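Long-range contact in Lpg0393 helical bundle domain-containing protein (Legionella pneumophila subsp. pneumophila str. Philadelphia 1, PDB 4R0G), which probably acts as a guanine-nucleotide exchange factor for the small GTPases Rab5, Rab21 and Rab22 through a VPS9-like domain: residues A[1-13]-A[18-30]. Sequence-based numbering, arbitrary orientation.
Sequences MLSSTKEYLQALR and LLFLQWPKFIAEY
Tyr8 packs against both Trp23 and Phe26, and the three rings form an aromatic cluster. The Tyr8 ring rests on the backbone of Trp23. Trp23 CA sits over its centre, 4.0 Å from the centroid and only 8° off the ring normal. Leu2 CD2 covers the opposite face, offset toward the rim. Tyr8 and Phe26 meet obliquely, with ring planes at 45°; Tyr8 CE2 approaches Phe26 CB and CG. Leu19 O faces the Tyr8 ring edge near its plane. The phenol oxygen is used within its own segment. Leu2 N donates to Tyr8 OH at 3.0 Å, a nearly straight bond made by the same residue whose CD2 covers the ring.

Met1 has a large share of the buried surface. Its chain bends at chi3 (-36°), and CE reaches the Phe26 ring edge and lies 4.1 Å from Phe26 CB. Met1 SD passes Lys25 CD, the two side chains crossing at about a right angle. The Phe26 ring also packs against the backbone of Leu2, Ser3 and Thr5. Trp23 meets Thr5 edge-on: Trp23 NE1 makes a weak hydrogen bond to Thr5 OG1 (3.4 Å), whose position is less certain. Leu9 CD2 lies over the six-membered ring of Trp23. Further along, Leu12 CB sits over one face of Phe20, 3.8 Å from its centroid. Leu19 CD2 touches Leu2 CD2 tip to tip at 3.7 Å.

The arrangement is an antiparallel helical hairpin within the VPS9-like region. Helix segments 5-13 and 23-30 run nearly antiparallel, and their axes come within 10.4 Å at closest approach. Helix 40-53 packs on Thr5, Leu9 and Ile27, and its Trp51 meets Trp23 edge-to-face. Helices 58-71 and 80-101 both pack against Phe20.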
loop_
_atom_site.group_PDB
_atom_site.type_symbol
_atom_site.label_atom_id
_atom_site.label_comp_id
_atom_site.label_asym_id
_atom_site.label_seq_id
_atom_site.Cartn_x
_atom_site.Cartn_y
_atom_site.Cartn_z
ATOM N N MET A 1 -9.779 -16.045 -18.829
ATOM C CA MET A 1 -10.206 -14.666 -19.043
ATOM C C MET A 1 -11.460 -14.563 -19.881
ATOM O O MET A 1 -11.968 -15.564 -20.390
ATOM C CB MET A 1 -9.123 -13.870 -19.743
ATOM C CG MET A 1 -7.961 -13.498 -18.863
ATOM S SD MET A 1 -6.919 -12.393 -19.818
ATOM C CE MET A 1 -7.093 -13.114 -21.470
ATOM N N LEU A 2 -11.944 -13.334 -20.034
ATOM C CA LEU A 2 -13.156 -13.109 -20.784
ATOM C C LEU A 2 -12.769 -12.954 -22.267
ATOM O O LEU A 2 -11.584 -12.847 -22.586
ATOM C CB LEU A 2 -13.845 -11.864 -20.222
ATOM C CG LEU A 2 -14.731 -11.981 -18.971
ATOM C CD1 LEU A 2 -14.257 -13.048 -18.013
ATOM C CD2 LEU A 2 -14.869 -10.631 -18.252
ATOM N N SER A 3 -13.744 -12.966 -23.172
ATOM C CA SER A 3 -13.443 -12.864 -24.611
ATOM C C SER A 3 -13.754 -11.510 -25.304
ATOM O O SER A 3 -13.494 -11.339 -26.502
ATOM C CB SER A 3 -14.089 -14.027 -25.367
ATOM O OG SER A 3 -15.483 -14.074 -25.101
ATOM N N SER A 4 -14.334 -10.575 -24.558
ATOM C CA SER A 4 -14.883 -9.353 -25.137
ATOM C C SER A 4 -14.704 -8.156 -24.233
ATOM O O SER A 4 -14.976 -8.221 -23.025
ATOM C CB SER A 4 -16.378 -9.500 -25.353
ATOM O OG SER A 4 -16.746 -10.848 -25.211
ATOM N N THR A 5 -14.294 -7.049 -24.831
ATOM C CA THR A 5 -14.375 -5.767 -24.170
ATOM C C THR A 5 -15.773 -5.530 -23.630
ATOM O O THR A 5 -15.923 -4.981 -22.514
ATOM C CB THR A 5 -14.010 -4.680 -25.134
ATOM O OG1 THR A 5 -12.631 -4.837 -25.451
ATOM C CG2 THR A 5 -14.248 -3.320 -24.531
ATOM N N LYS A 6 -16.784 -5.954 -24.406
ATOM C CA LYS A 6 -18.172 -5.833 -23.954
ATOM C C LYS A 6 -18.301 -6.584 -22.637
ATOM O O LYS A 6 -18.936 -6.099 -21.693
ATOM C CB LYS A 6 -19.173 -6.350 -24.994
ATOM N N GLU A 7 -17.675 -7.759 -22.581
ATOM C CA GLU A 7 -17.721 -8.576 -21.387
ATOM C C GLU A 7 -17.090 -7.811 -20.227
ATOM O O GLU A 7 -17.719 -7.648 -19.165
ATOM C CB GLU A 7 -17.023 -9.916 -21.621
ATOM C CG GLU A 7 -17.965 -11.044 -21.945
ATOM C CD GLU A 7 -17.239 -12.360 -22.177
ATOM O OE1 GLU A 7 -16.168 -12.347 -22.837
ATOM O OE2 GLU A 7 -17.734 -13.407 -21.690
ATOM N N TYR A 8 -15.864 -7.317 -20.439
ATOM C CA TYR A 8 -15.177 -6.543 -19.405
ATOM C C TYR A 8 -15.941 -5.294 -18.980
ATOM O O TYR A 8 -16.218 -5.109 -17.790
ATOM C CB TYR A 8 -13.734 -6.242 -19.782
ATOM C CG TYR A 8 -12.844 -7.457 -19.640
ATOM C CD1 TYR A 8 -12.564 -7.981 -18.401
ATOM C CD2 TYR A 8 -12.289 -8.080 -20.751
ATOM C CE1 TYR A 8 -11.762 -9.101 -18.263
ATOM C CE2 TYR A 8 -11.483 -9.192 -20.628
ATOM C CZ TYR A 8 -11.227 -9.704 -19.379
ATOM O OH TYR A 8 -10.425 -10.820 -19.222
ATOM N N LEU A 9 -16.325 -4.458 -19.938
ATOM C CA LEU A 9 -17.147 -3.293 -19.603
ATOM C C LEU A 9 -18.464 -3.658 -18.906
ATOM O O LEU A 9 -18.973 -2.892 -18.087
ATOM C CB LEU A 9 -17.400 -2.442 -20.832
ATOM C CG LEU A 9 -16.104 -1.911 -21.426
ATOM C CD1 LEU A 9 -16.388 -1.203 -22.728
ATOM C CD2 LEU A 9 -15.408 -0.975 -20.432
ATOM N N GLN A 10 -19.006 -4.840 -19.200
ATOM C CA GLN A 10 -20.203 -5.296 -18.488
ATOM C C GLN A 10 -19.878 -5.462 -17.012
ATOM O O GLN A 10 -20.590 -4.953 -16.147
ATOM C CB GLN A 10 -20.736 -6.612 -19.062
ATOM C CG GLN A 10 -22.159 -6.963 -18.593
ATOM C CD GLN A 10 -23.147 -5.805 -18.741
ATOM O OE1 GLN A 10 -23.270 -5.217 -19.824
ATOM N NE2 GLN A 10 -23.847 -5.463 -17.644
ATOM N N ALA A 11 -18.774 -6.148 -16.742
ATOM C CA ALA A 11 -18.284 -6.316 -15.384
ATOM C C ALA A 11 -18.130 -4.978 -14.666
ATOM O O ALA A 11 -18.478 -4.859 -13.472
ATOM C CB ALA A 11 -16.968 -7.104 -15.386
ATOM N N LEU A 12 -17.615 -3.969 -15.381
ATOM C CA LEU A 12 -17.508 -2.617 -14.801
ATOM C C LEU A 12 -18.889 -2.038 -14.438
ATOM O O LEU A 12 -19.061 -1.398 -13.399
ATOM C CB LEU A 12 -16.733 -1.657 -15.712
ATOM C CG LEU A 12 -16.839 -0.199 -15.230
ATOM C CD1 LEU A 12 -15.992 -0.001 -13.979
ATOM C CD2 LEU A 12 -16.505 0.844 -16.290
ATOM N N ARG A 13 -19.884 -2.291 -15.285
ATOM C CA ARG A 13 -21.228 -1.753 -15.055
ATOM C C ARG A 13 -21.890 -2.510 -13.912
ATOM O O ARG A 13 -22.681 -1.944 -13.161
ATOM C CB ARG A 13 -22.091 -1.805 -16.339
ATOM C CG ARG A 13 -21.713 -0.800 -17.456
ATOM C CD ARG A 13 -21.693 -1.445 -18.864
ATOM N NE ARG A 13 -20.997 -0.629 -19.891
ATOM C CZ ARG A 13 -20.769 -1.006 -21.158
ATOM N NH1 ARG A 13 -21.183 -2.194 -21.585
ATOM N NH2 ARG A 13 -20.122 -0.200 -22.003
ATOM N N LEU A 18 -12.394 -6.162 -9.701
ATOM C CA LEU A 18 -11.152 -6.941 -9.855
ATOM C C LEU A 18 -11.137 -7.598 -11.202
ATOM O O LEU A 18 -10.089 -7.667 -11.852
ATOM C CB LEU A 18 -11.000 -7.996 -8.763
ATOM C CG LEU A 18 -10.492 -7.282 -7.535
ATOM C CD1 LEU A 18 -10.574 -8.147 -6.314
ATOM C CD2 LEU A 18 -9.081 -6.842 -7.871
ATOM N N LEU A 19 -12.310 -8.058 -11.628
ATOM C CA LEU A 19 -12.448 -8.614 -12.960
ATOM C C LEU A 19 -12.309 -7.520 -14.021
ATOM O O LEU A 19 -11.598 -7.695 -15.004
ATOM C CB LEU A 19 -13.772 -9.385 -13.093
ATOM C CG LEU A 19 -14.052 -9.900 -14.502
ATOM C CD1 LEU A 19 -12.891 -10.814 -14.952
ATOM C CD2 LEU A 19 -15.443 -10.578 -14.588
ATOM N N PHE A 20 -12.973 -6.388 -13.821
ATOM C CA PHE A 20 -12.889 -5.321 -14.816
ATOM C C PHE A 20 -11.452 -4.895 -15.093
ATOM O O PHE A 20 -11.086 -4.668 -16.243
ATOM C CB PHE A 20 -13.707 -4.129 -14.401
ATOM C CG PHE A 20 -13.280 -2.849 -15.067
ATOM C CD1 PHE A 20 -13.552 -2.629 -16.413
ATOM C CD2 PHE A 20 -12.634 -1.842 -14.348
ATOM C CE1 PHE A 20 -13.172 -1.460 -17.046
ATOM C CE2 PHE A 20 -12.267 -0.658 -14.987
ATOM C CZ PHE A 20 -12.550 -0.476 -16.346
ATOM N N LEU A 21 -10.644 -4.840 -14.025
ATOM C CA LEU A 21 -9.205 -4.499 -14.057
ATOM C C LEU A 21 -8.316 -5.502 -14.797
ATOM O O LEU A 21 -7.109 -5.305 -14.902
ATOM C CB LEU A 21 -8.664 -4.291 -12.638
ATOM C CG LEU A 21 -9.194 -3.063 -11.872
ATOM C CD1 LEU A 21 -8.543 -2.936 -10.534
ATOM C CD2 LEU A 21 -8.966 -1.806 -12.663
ATOM N N GLN A 22 -8.913 -6.597 -15.259
ATOM C CA GLN A 22 -8.200 -7.661 -15.965
ATOM C C GLN A 22 -8.208 -7.372 -17.463
ATOM O O GLN A 22 -7.580 -8.060 -18.284
ATOM C CB GLN A 22 -8.922 -8.972 -15.700
ATOM C CG GLN A 22 -8.078 -10.160 -15.379
ATOM C CD GLN A 22 -8.921 -11.274 -14.776
ATOM O OE1 GLN A 22 -8.870 -11.509 -13.571
ATOM N NE2 GLN A 22 -9.720 -11.956 -15.617
ATOM N N TRP A 23 -8.962 -6.336 -17.783
ATOM C CA TRP A 23 -9.178 -5.874 -19.138
ATOM C C TRP A 23 -7.889 -5.588 -19.894
ATOM O O TRP A 23 -7.697 -6.091 -21.010
ATOM C CB TRP A 23 -10.011 -4.594 -19.077
ATOM C CG TRP A 23 -10.532 -4.091 -20.355
ATOM C CD1 TRP A 23 -10.772 -4.809 -21.492
ATOM C CD2 TRP A 23 -10.938 -2.748 -20.629
ATOM N NE1 TRP A 23 -11.290 -3.992 -22.462
ATOM C CE2 TRP A 23 -11.409 -2.721 -21.966
ATOM C CE3 TRP A 23 -10.947 -1.563 -19.877
ATOM C CZ2 TRP A 23 -11.879 -1.545 -22.584
ATOM C CZ3 TRP A 23 -11.417 -0.392 -20.483
ATOM C CH2 TRP A 23 -11.884 -0.396 -21.836
ATOM N N PRO A 24 -7.001 -4.755 -19.311
ATOM C CA PRO A 24 -5.864 -4.423 -20.161
ATOM C C PRO A 24 -4.937 -5.630 -20.442
ATOM O O PRO A 24 -4.169 -5.614 -21.412
ATOM C CB PRO A 24 -5.189 -3.261 -19.411
ATOM C CG PRO A 24 -5.645 -3.339 -18.041
ATOM C CD PRO A 24 -6.929 -4.073 -18.000
ATOM N N LYS A 25 -5.046 -6.683 -19.637
ATOM C CA LYS A 25 -4.298 -7.911 -19.905
ATOM C C LYS A 25 -4.917 -8.672 -21.092
ATOM O O LYS A 25 -4.211 -9.299 -21.881
ATOM C CB LYS A 25 -4.227 -8.781 -18.635
ATOM C CG LYS A 25 -3.363 -10.010 -18.775
ATOM C CD LYS A 25 -3.734 -11.102 -17.773
ATOM C CE LYS A 25 -2.915 -12.382 -18.055
ATOM N NZ LYS A 25 -2.840 -13.326 -16.888
ATOM N N PHE A 26 -6.238 -8.605 -21.217
ATOM C CA PHE A 26 -6.941 -9.205 -22.352
ATOM C C PHE A 26 -6.644 -8.445 -23.645
ATOM O O PHE A 26 -6.321 -9.027 -24.686
ATOM C CB PHE A 26 -8.460 -9.257 -22.059
ATOM C CG PHE A 26 -9.342 -9.276 -23.286
ATOM C CD1 PHE A 26 -9.579 -10.461 -23.976
ATOM C CD2 PHE A 26 -9.961 -8.107 -23.730
ATOM C CE1 PHE A 26 -10.395 -10.475 -25.096
ATOM C CE2 PHE A 26 -10.786 -8.114 -24.853
ATOM C CZ PHE A 26 -11.003 -9.301 -25.533
ATOM N N ILE A 27 -6.742 -7.127 -23.557
ATOM C CA ILE A 27 -6.433 -6.273 -24.685
ATOM C C ILE A 27 -5.011 -6.548 -25.162
ATOM O O ILE A 27 -4.726 -6.459 -26.337
ATOM C CB ILE A 27 -6.662 -4.800 -24.320
ATOM C CG1 ILE A 27 -8.161 -4.557 -24.177
ATOM C CG2 ILE A 27 -6.094 -3.859 -25.361
ATOM C CD1 ILE A 27 -8.531 -3.121 -23.832
ATOM N N ALA A 28 -4.120 -6.939 -24.268
ATOM C CA ALA A 28 -2.744 -7.147 -24.683
ATOM C C ALA A 28 -2.602 -8.456 -25.449
ATOM O O ALA A 28 -1.718 -8.588 -26.292
ATOM C CB ALA A 28 -1.815 -7.108 -23.493
ATOM N N GLU A 29 -3.460 -9.427 -25.141
ATOM C CA GLU A 29 -3.455 -10.695 -25.875
ATOM C C GLU A 29 -4.245 -10.672 -27.176
ATOM O O GLU A 29 -3.793 -11.198 -28.198
ATOM C CB GLU A 29 -3.912 -11.850 -24.990
ATOM C CG GLU A 29 -2.860 -12.233 -23.983
ATOM C CD GLU A 29 -3.082 -13.613 -23.416
ATOM O OE1 GLU A 29 -4.207 -13.865 -22.919
ATOM O OE2 GLU A 29 -2.133 -14.436 -23.474
ATOM N N TYR A 30 -5.424 -10.063 -27.133
ATOM C CA TYR A 30 -6.270 -9.953 -28.309
ATOM C C TYR A 30 -5.504 -9.274 -29.419
ATOM O O TYR A 30 -5.713 -9.587 -30.587
ATOM C CB TYR A 30 -7.540 -9.175 -27.968
ATOM C CG TYR A 30 -8.564 -9.072 -29.073
ATOM C CD1 TYR A 30 -9.352 -10.161 -29.420
ATOM C CD2 TYR A 30 -8.778 -7.867 -29.744
ATOM C CE1 TYR A 30 -10.321 -10.068 -30.435
ATOM C CE2 TYR A 30 -9.745 -7.760 -30.749
ATOM C CZ TYR A 30 -10.508 -8.871 -31.092
ATOM O OH TYR A 30 -11.456 -8.779 -32.085
#